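Local structure of acetyl xylan esterase (Paenibacillus sp. R4, 6AGQ) at residues D119-Q123 / Y153-V157. The protein probably removes acetyl groups from acetylated xylan, as a cold-active esterase of the alpha/beta-hydrolase superfamily. Numbering follows the deposited sequence.
Sequences DVRGQ and YYKQV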
loop_
_atom_site.group_PDB
_atom_site.type_symbol
_atom_site.label_atom_id
_atom_site.label_comp_id
_atom_site.label_asym_id
_atom_site.label_seq_id
_atom_site.Cartn_x
_atom_site.Cartn_y
_atom_site.Cartn_z
ATOM N N ASP A 119 23.207 -23.719 -10.045
ATOM C CA ASP A 119 23.324 -22.314 -9.650
ATOM C C ASP A 119 23.728 -21.393 -10.835
ATOM O O ASP A 119 24.563 -21.745 -11.624
ATOM C CB ASP A 119 24.420 -22.158 -8.657
ATOM C CG ASP A 119 24.106 -22.719 -7.228
ATOM O OD1 ASP A 119 22.921 -22.954 -6.831
ATOM O OD2 ASP A 119 25.122 -22.851 -6.490
ATOM N N VAL A 120 23.198 -20.168 -10.843
ATOM C CA VAL A 120 23.579 -19.083 -11.726
ATOM C C VAL A 120 24.575 -18.298 -10.884
ATOM O O VAL A 120 24.318 -18.003 -9.727
ATOM C CB VAL A 120 22.382 -18.165 -12.098
ATOM C CG1 VAL A 120 22.842 -16.961 -12.929
ATOM C CG2 VAL A 120 21.308 -18.936 -12.830
ATOM N N ARG A 121 25.725 -18.025 -11.473
ATOM C CA ARG A 121 26.875 -17.510 -10.796
ATOM C C ARG A 121 26.687 -16.211 -9.958
ATOM O O ARG A 121 26.104 -15.228 -10.392
ATOM C CB ARG A 121 27.997 -17.355 -11.811
ATOM C CG ARG A 121 27.637 -16.421 -12.945
ATOM C CD ARG A 121 28.871 -15.894 -13.589
ATOM N NE ARG A 121 29.625 -17.018 -14.123
ATOM C CZ ARG A 121 30.936 -17.009 -14.324
ATOM N NH1 ARG A 121 31.507 -18.077 -14.865
ATOM N NH2 ARG A 121 31.653 -15.913 -14.007
ATOM N N GLY A 122 27.063 -16.255 -8.686
ATOM C CA GLY A 122 26.913 -15.077 -7.872
ATOM C C GLY A 122 25.554 -14.874 -7.270
ATOM O O GLY A 122 25.399 -13.943 -6.526
ATOM N N GLN A 123 24.557 -15.713 -7.558
ATOM C CA GLN A 123 23.238 -15.467 -7.002
ATOM C C GLN A 123 23.023 -16.150 -5.630
ATOM O O GLN A 123 23.976 -16.313 -4.909
ATOM C CB GLN A 123 22.164 -15.731 -8.020
ATOM C CG GLN A 123 22.396 -14.846 -9.232
ATOM C CD GLN A 123 21.280 -14.892 -10.245
ATOM O OE1 GLN A 123 20.239 -15.473 -9.995
ATOM N NE2 GLN A 123 21.505 -14.284 -11.401
ATOM N N TYR A 153 27.708 -9.362 -17.519
ATOM C CA TYR A 153 27.293 -10.503 -16.644
ATOM C C TYR A 153 26.760 -11.778 -17.332
ATOM O O TYR A 153 27.214 -12.921 -17.072
ATOM C CB TYR A 153 26.212 -10.019 -15.687
ATOM C CG TYR A 153 25.707 -11.043 -14.726
ATOM C CD1 TYR A 153 26.501 -11.456 -13.642
ATOM C CD2 TYR A 153 24.481 -11.597 -14.891
ATOM C CE1 TYR A 153 26.060 -12.408 -12.737
ATOM C CE2 TYR A 153 24.019 -12.555 -14.014
ATOM C CZ TYR A 153 24.823 -12.968 -12.939
ATOM O OH TYR A 153 24.374 -13.907 -12.072
ATOM N N TYR A 154 25.835 -11.601 -18.263
ATOM C CA TYR A 154 25.171 -12.768 -18.833
ATOM C C TYR A 154 26.003 -13.474 -19.855
ATOM O O TYR A 154 25.607 -14.587 -20.254
ATOM C CB TYR A 154 23.710 -12.519 -19.302
ATOM C CG TYR A 154 22.691 -12.462 -18.147
ATOM C CD1 TYR A 154 22.243 -13.636 -17.505
ATOM C CD2 TYR A 154 22.132 -11.236 -17.749
ATOM C CE1 TYR A 154 21.345 -13.592 -16.439
ATOM C CE2 TYR A 154 21.191 -11.171 -16.727
ATOM C CZ TYR A 154 20.804 -12.336 -16.064
ATOM O OH TYR A 154 19.894 -12.258 -15.065
ATOM N N LYS A 155 27.168 -12.939 -20.239
ATOM C CA LYS A 155 27.996 -13.700 -21.151
ATOM C C LYS A 155 28.492 -14.998 -20.501
ATOM O O LYS A 155 28.219 -16.055 -20.992
ATOM C CB LYS A 155 29.169 -12.907 -21.689
ATOM C CG LYS A 155 29.936 -13.657 -22.764
ATOM C CD LYS A 155 31.189 -12.896 -23.223
ATOM C CE LYS A 155 32.436 -13.486 -22.648
ATOM N NZ LYS A 155 33.578 -12.597 -22.972
ATOM N N GLN A 156 29.214 -14.901 -19.401
ATOM C CA GLN A 156 29.658 -16.063 -18.698
ATOM C C GLN A 156 28.485 -16.886 -18.139
ATOM O O GLN A 156 28.588 -18.125 -18.101
ATOM C CB GLN A 156 30.676 -15.713 -17.590
ATOM C CG GLN A 156 32.058 -15.387 -18.134
ATOM C CD GLN A 156 32.804 -16.620 -18.645
ATOM O OE1 GLN A 156 32.606 -17.734 -18.154
ATOM N NE2 GLN A 156 33.629 -16.428 -19.658
ATOM N N VAL A 157 27.335 -16.269 -17.811
ATOM C CA VAL A 157 26.156 -17.090 -17.402
ATOM C C VAL A 157 25.696 -18.028 -18.517
ATOM O O VAL A 157 25.454 -19.236 -18.283
ATOM C CB VAL A 157 25.003 -16.185 -16.874
ATOM C CG1 VAL A 157 23.808 -16.989 -16.452
ATOM C CG2 VAL A 157 25.507 -15.361 -15.684
#
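Start with R121, which gives up more surface here than any other residue. Its side chain reaches out from the loop and lies along the first turn of helix 153-170: R121 CG packs 3.6 Å from V157 CG2, an aliphatic contact, and Q156 CB covers one face of the guanidinium. R121 NH1 comes within 3.5 Å of Q156 OE1 without a hydrogen bond, while the guanidinium pairs with D66, D129 and D160. Y153 reaches back from the helix to the loop. Its hydroxyl lands on the turn, where Y153 OH donates to R121 O at 2.7 Å and accepts from Q123 NE2 at 3.0 Å; Q123 is further held by S96 and Q186. That peptide oxygen belongs to a type II turn from V120 to Q123, closed by Q123 N to V120 O at 3.2 Å, with G122 at the positive phi the turn needs. In alpha/beta-hydrolase terms, this is the loop leaving the central sheet at strand 114-118, meeting the N-terminal end of a helix that flanks the sheet. V120 CG1 lies 3.5 Å from Y153 OH and 3.7 Å from V157 CG1, and both valines also touch L190 on helix 186-197, which follows the probable nucleophile elbow around S185.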